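Es1 family protein (Ehrlichia chaffeensis, PDB 3L3B) is of unproven function but belongs to the DJ-1/PfpI family, has an amidotransferase-like domain and may take part in isoprenoid biosynthesis. Local coordinates at residues V112-A120 / A156-V164; H193-S201 / S213-V224. One frame throughout, in Å; residues are numbered along the deposited sequence.

Contact 1 of 2, residues V112-A120 / A156-V164; sequences VIPGGYGVA and AVCISPAVV
The carbonyl of Pro114 receives the hydroxyl of Ser160 from above its plane, 50° out of it, with OG 2.8 Å from O. The neighbouring carbonyl of Ile113 takes the backbone N-H of Val157 closer to its own plane, tilted by 22° (N to O 3.1 Å). No aromatic ring joins this contact; its flat groups are peptides. Ser160 OG lies anti to its own carbonyl carbon (chi1 -67°), which turns the hydroxyl toward Pro114 and leaves it against the aliphatic groups Val119 CG1 and Ile113 CG2, a polar group satisfied in a greasy setting.

Ile113 and Ala156 pair as parallel neighbours in the central sheet, and both strands end here, each giving way to a helix after a tight loop. Gly115 suits its place because the chains run so close, its CA 3.1 Å from Val157 O, that a CB would strike that oxygen and Cys158 CB. At Gly116 the backbone angles would jam a CB against the carbonyl O of Gly115, which by itself calls for glycine. Between the strand and helix 160-168, Ile113 CD1 meets Val164 CG2 at 3.9 Å; at the loops, Ile159 CG2 rests on Gly116 O.

Cys158 occupies the first corner of a type II' turn, with positive phi, between strand 154-157 and helix 160-168. This is the geometry of the nucleophile elbow of DJ-1/PfpI proteins, so Cys158 is probably the counterpart of their reactive cysteine; Glu43 touches it from helix 41-53. A water accepts from Gly116 N at 2.8 Å and, more weakly, from Ile159 N at 3.4 Å. Two N-H groups aimed at one oxygen beside the cysteine resemble an oxyanion hole. The chemistry is consistent with a pocket that could steady negative charge on a bound oxygen.

Contact 2 of 2, residues H193-S201 / S213-V224; sequences HVDCPTIKS and SAYMRNDSLYNV
Thr198 and Ile199, the two central residues of a type I beta turn from Pro197 to Lys200, lie against both the first turn of helix 221-238 and the loop that leads into it. Thr198 CA is nearest Ser213 CA in the loop (5.6 Å), Ile199 CA nearest Asn223 CA in the helix (5.3 Å). Ser220 is the N-cap of that helix, its OG accepting from Asn223 N. The contact therefore fastens an irregular loop of the DJ-1/PfpI fold to a helix start.

Thr198 carries much of it. Its hydroxyl, anti to the carbonyl carbon (chi1 -57°), donates to Asp219 OD2 over 2.8 Å and reaches the oxygen on its anti side, near the carboxylate plane. The methyl CG2 points instead to the helix, 3.7 Å from Val224 N. A threonine suits the place because its one branch is polar and the other apolar. The second carboxylate oxygen, Asp219 OD1, accepts from Ser220 N, so both oxygens are engaged and the group is held in orientation just ahead of the helix, where its negative charge should suit the helix dipole.

Arg217 stretches out from CG to NE and grips Cys196 O end-on, with NH1 and NH2 each 3.1 Å from that oxygen, which lies in the guanidinium plane. The two bonds differ at the acceptor: NH1 approaches in the carbonyl plane, NH2 from above it. On the outer side Ile199 and Asn223 run side by side, CG2 of the isoleucine 3.4 Å from OD1 of the asparagine. Tyr222 N of this chain binds Asp52 of the second subunit. Between the segments a bridging water donates to Thr198 OG1 and Ala214 O, pairs with Ser213 OG, and accepts from Arg217 NH1 at 3.1 Å.

How the contacts relate
Contact 1 lies in the core, close to the centre of the chain, and joins two neighbouring parallel strands and the helices that follow them. Contact 2 is about 13 Å away between centres, partly buried, and ties a loop to the start of helix 221-238, beside the second subunit. Their chemistry follows: apolar methyls, glycines and a few backbone-directed bonds inside, against carboxylate, guanidinium and bridging waters farther out. The two nevertheless meet, since Val157 CG1 packs on Ala214 CB at 3.3 Å and Cys158 SG lies beside the Tyr215-Met216 backbone. Segment 213-224 thus borders the cysteine pocket, and Glu43 of helix 41-53 contacts both sites.

Contact 1 of 2, residues V112-A120 / A156-V164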
ATOM      1  N   VAL B 112      -0.297  14.161   8.328  1.00 10.41           N
ATOM      2  CA  VAL B 112       0.823  13.292   7.968  1.00 10.15           C
ATOM      3  C   VAL B 112       1.012  13.325   6.445  1.00  9.02           C
ATOM      4  O   VAL B 112       0.033  13.318   5.674  1.00  8.83           O
ATOM      5  CB  VAL B 112       0.664  11.860   8.516  1.00 10.02           C
ATOM      6  CG1 VAL B 112       1.954  11.061   8.303  1.00  9.86           C
ATOM      7  CG2 VAL B 112       0.322  11.909   9.996  1.00 11.49           C
ATOM      8  N   ILE B 113       2.276  13.437   6.033  1.00  8.71           N
ATOM      9  CA  ILE B 113       2.677  13.427   4.656  1.00  8.55           C
ATOM     10  C   ILE B 113       3.623  12.243   4.393  1.00  8.60           C
ATOM     11  O   ILE B 113       4.828  12.332   4.640  1.00  8.21           O
ATOM     12  CB  ILE B 113       3.412  14.717   4.280  1.00  7.64           C
ATOM     13  CG1 ILE B 113       2.644  15.931   4.817  1.00 11.91           C
ATOM     14  CG2 ILE B 113       3.543  14.781   2.780  1.00  9.87           C
ATOM     15  CD1 ILE B 113       3.424  17.259   4.813  1.00 10.77           C
ATOM     16  N   PRO B 114       3.092  11.140   3.846  1.00  8.51           N
ATOM     17  CA  PRO B 114       3.996  10.063   3.423  1.00  8.01           C
ATOM     18  C   PRO B 114       5.007  10.564   2.402  1.00  7.99           C
ATOM     19  O   PRO B 114       4.819  11.622   1.792  1.00  6.63           O
ATOM     20  CB  PRO B 114       3.046   9.057   2.786  1.00  8.97           C
ATOM     21  CG  PRO B 114       1.710   9.309   3.409  1.00  8.89           C
ATOM     22  CD  PRO B 114       1.676  10.772   3.729  1.00  8.91           C
ATOM     23  N   GLY B 115       6.078   9.817   2.157  1.00  9.34           N
ATOM     24  CA  GLY B 115       7.040  10.265   1.175  1.00 10.81           C
ATOM     25  C   GLY B 115       6.695   9.724  -0.208  1.00 12.60           C
ATOM     26  O   GLY B 115       5.528   9.394  -0.511  1.00 13.11           O
ATOM     27  N   GLY B 116       7.739   9.637  -1.013  1.00 13.54           N
ATOM     28  CA  GLY B 116       7.657   9.171  -2.386  1.00 14.09           C
ATOM     29  C   GLY B 116       8.178  10.304  -3.236  1.00 15.46           C
ATOM     30  O   GLY B 116       7.985  11.469  -2.905  1.00 13.55           O
ATOM     31  N   TYR B 117       8.769   9.940  -4.374  1.00 16.57           N
ATOM     32  CA  TYR B 117       9.410  10.872  -5.273  1.00 17.14           C
ATOM     33  C   TYR B 117       8.418  11.860  -5.789  1.00 17.35           C
ATOM     34  O   TYR B 117       8.772  13.012  -6.075  1.00 14.76           O
ATOM     35  CB  TYR B 117      10.098  10.119  -6.423  1.00 18.63           C
ATOM     36  CG  TYR B 117      11.008  10.962  -7.293  1.00 25.62           C
ATOM     37  CD1 TYR B 117      12.285  11.327  -6.852  1.00 29.85           C
ATOM     38  CD2 TYR B 117      10.586  11.420  -8.547  1.00 29.30           C
ATOM     39  CE1 TYR B 117      13.128  12.114  -7.650  1.00 34.05           C
ATOM     40  CE2 TYR B 117      11.423  12.208  -9.352  1.00 33.04           C
ATOM     41  CZ  TYR B 117      12.693  12.545  -8.894  1.00 34.35           C
ATOM     42  OH  TYR B 117      13.531  13.311  -9.667  1.00 39.52           O
ATOM     43  N   GLY B 118       7.161  11.443  -5.885  1.00 16.31           N
ATOM     44  CA  GLY B 118       6.087  12.355  -6.299  1.00 15.15           C
ATOM     45  C   GLY B 118       5.818  13.539  -5.411  1.00 14.58           C
ATOM     46  O   GLY B 118       5.398  14.596  -5.881  1.00 12.84           O
ATOM     47  N   VAL B 119       6.039  13.375  -4.120  1.00 13.83           N
ATOM     48  CA  VAL B 119       5.888  14.473  -3.215  1.00 14.39           C
ATOM     49  C   VAL B 119       6.866  15.549  -3.617  1.00 14.50           C
ATOM     50  O   VAL B 119       6.463  16.689  -3.782  1.00 14.70           O
ATOM     51  CB  VAL B 119       6.119  14.062  -1.745  1.00 15.11           C
ATOM     52  CG1 VAL B 119       6.016  15.282  -0.801  1.00 14.35           C
ATOM     53  CG2 VAL B 119       5.112  12.989  -1.358  1.00 14.55           C
ATOM     54  N   ALA B 120       8.132  15.191  -3.800  1.00 14.01           N
ATOM     55  CA  ALA B 120       9.142  16.174  -4.193  1.00 15.24           C
ATOM     56  C   ALA B 120       8.898  16.717  -5.626  1.00 15.34           C
ATOM     57  O   ALA B 120       8.953  17.920  -5.866  1.00 17.21           O
ATOM     58  CB  ALA B 120      10.540  15.569  -4.043  1.00 14.99           C
ATOM     59  N   ALA B 156       6.111  13.705   8.654  1.00  8.10           N
ATOM     60  CA  ALA B 156       6.638  13.669   7.297  1.00  8.68           C
ATOM     61  C   ALA B 156       7.601  12.486   7.182  1.00  8.91           C
ATOM     62  O   ALA B 156       8.421  12.247   8.063  1.00  8.33           O
ATOM     63  CB  ALA B 156       7.347  15.060   6.904  1.00  7.69           C
ATOM     64  N   VAL B 157       7.457  11.712   6.126  1.00  8.72           N
ATOM     65  CA  VAL B 157       8.200  10.480   5.948  1.00  9.32           C
ATOM     66  C   VAL B 157       9.055  10.577   4.679  1.00  9.69           C
ATOM     67  O   VAL B 157       8.650  11.166   3.636  1.00 10.02           O
ATOM     68  CB  VAL B 157       7.223   9.287   5.819  1.00 10.02           C
ATOM     69  CG1 VAL B 157       7.998   7.898   5.753  1.00  8.24           C
ATOM     70  CG2 VAL B 157       6.165   9.340   6.954  1.00  9.86           C
ATOM     71  N   CYS B 158      10.247  10.038   4.792  1.00 10.77           N
ATOM     72  CA  CYS B 158      11.166   9.887   3.685  1.00 14.27           C
ATOM     73  C   CYS B 158      11.706  11.229   3.144  1.00 13.28           C
ATOM     74  O   CYS B 158      12.426  11.898   3.850  1.00 12.85           O
ATOM     75  CB  CYS B 158      10.516   9.031   2.615  1.00 15.20           C
ATOM     76  SG  CYS B 158      11.779   8.359   1.605  1.00 29.13           S
ATOM     77  N   ILE B 159      11.381  11.628   1.922  1.00 11.85           N
ATOM     78  CA  ILE B 159      11.831  12.945   1.439  1.00 11.71           C
ATOM     79  C   ILE B 159      10.928  14.092   1.915  1.00 10.45           C
ATOM     80  O   ILE B 159      11.319  15.276   1.888  1.00 10.50           O
ATOM     81  CB  ILE B 159      11.901  12.970  -0.101  1.00 11.75           C
ATOM     82  CG1 ILE B 159      12.780  14.115  -0.613  1.00 14.95           C
ATOM     83  CG2 ILE B 159      10.448  13.001  -0.708  1.00 10.96           C
ATOM     84  CD1 ILE B 159      14.269  14.128  -0.112  1.00 16.25           C
ATOM     85  N   SER B 160       9.734  13.766   2.360  1.00  9.70           N
ATOM     86  CA  SER B 160       8.772  14.807   2.755  1.00  9.04           C
ATOM     87  C   SER B 160       9.318  15.798   3.810  1.00  9.17           C
ATOM     88  O   SER B 160       8.953  16.978   3.752  1.00  9.29           O
ATOM     89  CB  SER B 160       7.450  14.191   3.237  1.00  9.35           C
ATOM     90  OG  SER B 160       6.818  13.545   2.098  1.00 10.90           O
ATOM     91  N   PRO B 161      10.201  15.341   4.717  1.00  8.97           N
ATOM     92  CA  PRO B 161      10.728  16.295   5.697  1.00  9.54           C
ATOM     93  C   PRO B 161      11.465  17.458   5.061  1.00 10.04           C
ATOM     94  O   PRO B 161      11.389  18.571   5.581  1.00  9.36           O
ATOM     95  CB  PRO B 161      11.641  15.436   6.581  1.00  8.31           C
ATOM     96  CG  PRO B 161      11.046  14.092   6.552  1.00  9.43           C
ATOM     97  CD  PRO B 161      10.474  13.944   5.128  1.00  9.73           C
ATOM     98  N   ALA B 162      12.167  17.197   3.943  1.00  9.24           N
ATOM     99  CA  ALA B 162      12.915  18.211   3.201  1.00  9.53           C
ATOM    100  C   ALA B 162      11.970  19.236   2.619  1.00 10.23           C
ATOM    101  O   ALA B 162      12.223  20.456   2.690  1.00 10.82           O
ATOM    102  CB  ALA B 162      13.792  17.538   2.048  1.00 10.79           C
ATOM    103  N   VAL B 163      10.858  18.764   2.070  1.00  9.99           N
ATOM    104  CA  VAL B 163       9.866  19.651   1.524  1.00 10.38           C
ATOM    105  C   VAL B 163       9.199  20.520   2.605  1.00 10.90           C
ATOM    106  O   VAL B 163       8.939  21.712   2.359  1.00  9.85           O
ATOM    107  CB  VAL B 163       8.793  18.931   0.747  1.00 11.50           C
ATOM    108  CG1 VAL B 163       7.819  19.976   0.076  1.00 11.52           C
ATOM    109  CG2 VAL B 163       9.444  17.997  -0.313  1.00 11.22           C
ATOM    110  N   VAL B 164       8.957  19.922   3.779  1.00  9.96           N
ATOM    111  CA  VAL B 164       8.389  20.644   4.908  1.00  9.89           C
ATOM    112  C   VAL B 164       9.355  21.723   5.385  1.00  8.79           C
ATOM    113  O   VAL B 164       8.932  22.844   5.641  1.00  9.30           O
ATOM    114  CB  VAL B 164       7.990  19.709   6.077  1.00  9.57           C
ATOM    115  CG1 VAL B 164       7.566  20.559   7.337  1.00  8.63           C
ATOM    116  CG2 VAL B 164       6.888  18.741   5.653  1.00 11.80           C
TER
HETATM  117  O   HOH W   1      10.489   9.746  -0.823  1.00 18.70           O

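Contact 2 of 2, residues H193-S201 / S213-V224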
ATOM      1  N   HIS B 193      19.332  19.138  10.490  1.00  8.57           N
ATOM      2  CA  HIS B 193      19.185  17.683  10.305  1.00  9.09           C
ATOM      3  C   HIS B 193      19.690  16.909  11.519  1.00  9.18           C
ATOM      4  O   HIS B 193      20.681  17.265  12.124  1.00  9.22           O
ATOM      5  CB  HIS B 193      19.921  17.194   9.053  1.00 10.46           C
ATOM      6  CG  HIS B 193      19.850  15.712   8.827  1.00  6.49           C
ATOM      7  ND1 HIS B 193      18.730  15.073   8.328  1.00 10.81           N
ATOM      8  CD2 HIS B 193      20.784  14.757   8.998  1.00  3.02           C
ATOM      9  CE1 HIS B 193      18.981  13.782   8.215  1.00  6.58           C
ATOM     10  NE2 HIS B 193      20.216  13.560   8.633  1.00 13.74           N
ATOM     11  N   VAL B 194      18.996  15.833  11.847  1.00  9.49           N
ATOM     12  CA  VAL B 194      19.381  14.947  12.924  1.00  9.76           C
ATOM     13  C   VAL B 194      19.519  13.596  12.287  1.00 10.15           C
ATOM     14  O   VAL B 194      18.602  13.169  11.598  1.00  8.48           O
ATOM     15  CB  VAL B 194      18.313  14.941  14.038  1.00  9.63           C
ATOM     16  CG1 VAL B 194      18.577  13.815  15.052  1.00 12.08           C
ATOM     17  CG2 VAL B 194      18.260  16.328  14.727  1.00 12.09           C
ATOM     18  N   ASP B 195      20.662  12.941  12.463  1.00 10.63           N
ATOM     19  CA  ASP B 195      20.856  11.631  11.870  1.00 12.87           C
ATOM     20  C   ASP B 195      19.952  10.658  12.639  1.00 12.56           C
ATOM     21  O   ASP B 195      19.817  10.779  13.836  1.00 11.38           O
ATOM     22  CB  ASP B 195      22.337  11.177  11.936  1.00 14.05           C
ATOM     23  CG  ASP B 195      23.228  11.824  10.835  1.00 16.71           C
ATOM     24  OD1 ASP B 195      22.703  12.470   9.891  1.00 19.13           O
ATOM     25  OD2 ASP B 195      24.471  11.664  10.921  1.00 19.78           O
ATOM     26  N   CYS B 196      19.305   9.712  11.951  1.00 13.47           N
ATOM     27  CA  CYS B 196      18.358   8.828  12.623  1.00 13.52           C
ATOM     28  C   CYS B 196      18.261   7.444  11.948  1.00 13.41           C
ATOM     29  O   CYS B 196      18.244   7.351  10.725  1.00 11.54           O
ATOM     30  CB  CYS B 196      16.964   9.473  12.620  1.00 14.20           C
ATOM     31  SG  CYS B 196      15.771   8.621  13.649  1.00 15.49           S
ATOM     32  N   PRO B 197      18.239   6.365  12.741  1.00 13.78           N
ATOM     33  CA  PRO B 197      18.097   5.065  12.080  1.00 14.02           C
ATOM     34  C   PRO B 197      16.686   4.878  11.527  1.00 13.71           C
ATOM     35  O   PRO B 197      15.735   5.599  11.922  1.00 12.90           O
ATOM     36  CB  PRO B 197      18.435   4.039  13.177  1.00 14.70           C
ATOM     37  CG  PRO B 197      18.418   4.788  14.468  1.00 15.10           C
ATOM     38  CD  PRO B 197      18.710   6.246  14.128  1.00 15.21           C
ATOM     39  N   THR B 198      16.588   3.991  10.548  1.00 13.15           N
ATOM     40  CA  THR B 198      15.333   3.621   9.935  1.00 13.04           C
ATOM     41  C   THR B 198      14.278   3.281  10.962  1.00 12.12           C
ATOM     42  O   THR B 198      13.137   3.633  10.777  1.00 11.37           O
ATOM     43  CB  THR B 198      15.484   2.409   9.013  1.00 12.50           C
ATOM     44  OG1 THR B 198      16.464   2.689   8.011  1.00 14.73           O
ATOM     45  CG2 THR B 198      14.177   2.124   8.319  1.00 12.95           C
ATOM     46  N   ILE B 199      14.660   2.570  12.026  1.00 12.67           N
ATOM     47  CA  ILE B 199      13.681   2.107  13.000  1.00 11.95           C
ATOM     48  C   ILE B 199      13.203   3.131  14.026  1.00 11.72           C
ATOM     49  O   ILE B 199      12.286   2.822  14.765  1.00 11.23           O
ATOM     50  CB  ILE B 199      14.137   0.783  13.718  1.00 12.69           C
ATOM     51  CG1 ILE B 199      15.509   0.951  14.393  1.00 14.52           C
ATOM     52  CG2 ILE B 199      14.158  -0.350  12.724  1.00  9.95           C
ATOM     53  CD1 ILE B 199      15.941  -0.250  15.255  1.00 10.95           C
ATOM     54  N   LYS B 200      13.784   4.345  14.065  1.00 10.25           N
ATOM     55  CA  LYS B 200      13.371   5.353  15.028  1.00 10.65           C
ATOM     56  C   LYS B 200      12.831   6.558  14.250  1.00 10.23           C
ATOM     57  O   LYS B 200      12.696   6.507  13.015  1.00 11.28           O
ATOM     58  CB  LYS B 200      14.556   5.751  15.963  1.00 10.76           C
ATOM     59  N   SER B 201      12.445   7.594  14.972  1.00  9.46           N
ATOM     60  CA  SER B 201      11.945   8.853  14.377  1.00  9.55           C
ATOM     61  C   SER B 201      12.484  10.063  15.169  1.00  9.17           C
ATOM     62  O   SER B 201      13.035   9.891  16.235  1.00  9.42           O
ATOM     63  CB  SER B 201      10.415   8.866  14.374  1.00  9.04           C
ATOM     64  OG  SER B 201       9.874   8.988  15.685  1.00  9.87           O
ATOM     65  N   SER B 213      12.759   8.277   8.388  1.00 12.15           N
ATOM     66  CA  SER B 213      13.530   8.156   7.138  1.00 13.51           C
ATOM     67  C   SER B 213      13.014   7.104   6.153  1.00 14.98           C
ATOM     68  O   SER B 213      13.147   7.308   4.937  1.00 15.92           O
ATOM     69  CB  SER B 213      15.005   7.880   7.446  1.00 14.36           C
ATOM     70  OG  SER B 213      15.120   6.698   8.192  1.00 12.95           O
ATOM     71  N   ALA B 214      12.454   5.994   6.648  1.00 15.07           N
ATOM     72  CA  ALA B 214      11.733   5.024   5.783  1.00 15.24           C
ATOM     73  C   ALA B 214      12.573   4.685   4.550  1.00 15.81           C
ATOM     74  O   ALA B 214      13.750   4.344   4.692  1.00 15.89           O
ATOM     75  CB  ALA B 214      10.340   5.576   5.388  1.00 14.24           C
ATOM     76  N   TYR B 215      12.037   4.857   3.337  1.00 16.64           N
ATOM     77  CA  TYR B 215      12.754   4.355   2.170  1.00 17.12           C
ATOM     78  C   TYR B 215      13.821   5.315   1.604  1.00 18.42           C
ATOM     79  O   TYR B 215      14.281   5.102   0.481  1.00 18.62           O
ATOM     80  CB  TYR B 215      11.783   3.857   1.097  1.00 17.39           C
ATOM     81  CG  TYR B 215      11.251   2.454   1.325  1.00 16.36           C
ATOM     82  CD1 TYR B 215      12.065   1.353   1.133  1.00 14.32           C
ATOM     83  CD2 TYR B 215       9.920   2.231   1.705  1.00 12.93           C
ATOM     84  CE1 TYR B 215      11.574   0.080   1.298  1.00 14.76           C
ATOM     85  CE2 TYR B 215       9.449   0.958   1.926  1.00 11.21           C
ATOM     86  CZ  TYR B 215      10.255  -0.103   1.688  1.00 13.83           C
ATOM     87  OH  TYR B 215       9.776  -1.386   1.886  1.00 14.97           O
ATOM     88  N   MET B 216      14.288   6.316   2.380  1.00 18.83           N
ATOM     89  CA  MET B 216      15.565   7.001   2.049  1.00 19.72           C
ATOM     90  C   MET B 216      16.771   6.036   2.029  1.00 19.78           C
ATOM     91  O   MET B 216      17.829   6.366   1.467  1.00 20.07           O
ATOM     92  CB  MET B 216      15.891   8.135   3.039  1.00 20.32           C
ATOM     93  CG  MET B 216      15.013   9.364   2.891  1.00 21.61           C
ATOM     94  SD  MET B 216      15.020  10.099   1.242  1.00 28.78           S
ATOM     95  CE  MET B 216      16.742  10.498   1.024  1.00 26.32           C
ATOM     96  N   ARG B 217      16.609   4.887   2.687  1.00 20.27           N
ATOM     97  CA  ARG B 217      17.558   3.777   2.647  1.00 20.66           C
ATOM     98  C   ARG B 217      16.872   2.526   2.102  1.00 21.48           C
ATOM     99  O   ARG B 217      15.631   2.354   2.206  1.00 21.22           O
ATOM    100  CB  ARG B 217      18.105   3.449   4.042  1.00 19.72           C
ATOM    101  CG  ARG B 217      18.929   4.571   4.709  1.00 19.65           C
ATOM    102  CD  ARG B 217      19.463   4.071   6.037  1.00 17.64           C
ATOM    103  NE  ARG B 217      20.160   5.075   6.857  1.00 18.66           N
ATOM    104  CZ  ARG B 217      19.595   5.823   7.806  1.00 18.63           C
ATOM    105  NH1 ARG B 217      18.276   5.789   8.044  1.00 18.06           N
ATOM    106  NH2 ARG B 217      20.356   6.664   8.508  1.00 18.49           N
ATOM    107  N   ASN B 218      17.707   1.644   1.565  1.00 21.95           N
ATOM    108  CA  ASN B 218      17.246   0.419   0.907  1.00 23.79           C
ATOM    109  C   ASN B 218      17.129  -0.681   1.963  1.00 22.62           C
ATOM    110  O   ASN B 218      17.894  -1.664   1.977  1.00 23.67           O
ATOM    111  CB  ASN B 218      18.239   0.018  -0.202  1.00 24.41           C
ATOM    112  CG  ASN B 218      17.556  -0.603  -1.403  1.00 29.96           C
ATOM    113  OD1 ASN B 218      16.315  -0.645  -1.490  1.00 38.88           O
ATOM    114  ND2 ASN B 218      18.363  -1.085  -2.356  1.00 34.75           N
ATOM    115  N   ASP B 219      16.153  -0.494   2.843  1.00 20.69           N
ATOM    116  CA  ASP B 219      16.019  -1.264   4.066  1.00 19.52           C
ATOM    117  C   ASP B 219      14.779  -2.171   3.929  1.00 18.17           C
ATOM    118  O   ASP B 219      14.040  -2.105   2.940  1.00 18.41           O
ATOM    119  CB  ASP B 219      15.861  -0.304   5.237  1.00 19.90           C
ATOM    120  CG  ASP B 219      16.428  -0.840   6.516  1.00 22.80           C
ATOM    121  OD1 ASP B 219      16.432  -2.089   6.686  1.00 28.22           O
ATOM    122  OD2 ASP B 219      16.863  -0.014   7.359  1.00 26.89           O
ATOM    123  N   SER B 220      14.555  -3.019   4.916  1.00 16.23           N
ATOM    124  CA  SER B 220      13.417  -3.937   4.885  1.00 15.53           C
ATOM    125  C   SER B 220      12.121  -3.209   5.241  1.00 14.14           C
ATOM    126  O   SER B 220      12.114  -2.187   5.941  1.00 15.15           O
ATOM    127  CB  SER B 220      13.639  -5.100   5.873  1.00 15.09           C
ATOM    128  OG  SER B 220      13.519  -4.598   7.204  1.00 18.23           O
ATOM    129  N   LEU B 221      11.012  -3.757   4.779  1.00 12.72           N
ATOM    130  CA  LEU B 221       9.694  -3.179   5.061  1.00 11.34           C
ATOM    131  C   LEU B 221       9.417  -3.170   6.553  1.00 10.64           C
ATOM    132  O   LEU B 221       8.850  -2.223   7.089  1.00 10.17           O
ATOM    133  CB  LEU B 221       8.646  -4.008   4.303  1.00 11.48           C
ATOM    134  CG  LEU B 221       7.178  -3.591   4.387  1.00 10.65           C
ATOM    135  CD1 LEU B 221       6.874  -2.144   4.035  1.00  9.62           C
ATOM    136  CD2 LEU B 221       6.388  -4.592   3.455  1.00  9.78           C
ATOM    137  N   TYR B 222       9.833  -4.231   7.255  1.00 10.78           N
ATOM    138  CA  TYR B 222       9.537  -4.279   8.697  1.00 11.37           C
ATOM    139  C   TYR B 222      10.269  -3.128   9.419  1.00 10.85           C
ATOM    140  O   TYR B 222       9.700  -2.488  10.264  1.00  9.64           O
ATOM    141  CB  TYR B 222       9.848  -5.646   9.298  1.00 12.13           C
ATOM    142  CG  TYR B 222       9.532  -5.741  10.778  1.00 15.42           C
ATOM    143  CD1 TYR B 222       8.209  -5.759  11.240  1.00 16.95           C
ATOM    144  CD2 TYR B 222      10.556  -5.777  11.715  1.00 17.48           C
ATOM    145  CE1 TYR B 222       7.924  -5.817  12.618  1.00 20.06           C
ATOM    146  CE2 TYR B 222      10.290  -5.847  13.087  1.00 19.76           C
ATOM    147  CZ  TYR B 222       8.975  -5.869  13.537  1.00 20.85           C
ATOM    148  OH  TYR B 222       8.755  -5.929  14.906  1.00 23.24           O
ATOM    149  N   ASN B 223      11.516  -2.843   9.048  1.00 11.14           N
ATOM    150  CA  ASN B 223      12.265  -1.736   9.675  1.00 10.72           C
ATOM    151  C   ASN B 223      11.704  -0.397   9.340  1.00 10.70           C
ATOM    152  O   ASN B 223      11.540   0.423  10.210  1.00 11.20           O
ATOM    153  CB  ASN B 223      13.752  -1.827   9.342  1.00 10.86           C
ATOM    154  CG  ASN B 223      14.404  -2.990  10.048  1.00 12.65           C
ATOM    155  OD1 ASN B 223      13.960  -3.353  11.127  1.00 10.66           O
ATOM    156  ND2 ASN B 223      15.420  -3.614   9.433  1.00 15.54           N
ATOM    157  N   VAL B 224      11.330  -0.211   8.091  1.00 10.78           N
ATOM    158  CA  VAL B 224      10.614   0.979   7.672  1.00 11.35           C
ATOM    159  C   VAL B 224       9.379   1.202   8.566  1.00 10.99           C
ATOM    160  O   VAL B 224       9.147   2.314   9.035  1.00  9.60           O
ATOM    161  CB  VAL B 224      10.203   0.917   6.172  1.00 11.78           C
ATOM    162  CG1 VAL B 224       9.164   2.015   5.837  1.00  9.10           C
ATOM    163  CG2 VAL B 224      11.471   0.988   5.240  1.00 12.82           C
TER
HETATM  164  O   HOH W   2      13.943   7.407  10.810  1.00 19.40           O
HETATM  165  O   HOH W   3      15.903   4.699   6.360  1.00 12.75           O
HETATM  166  O   HOH W   4      11.326   4.541   8.934  1.00 15.89           O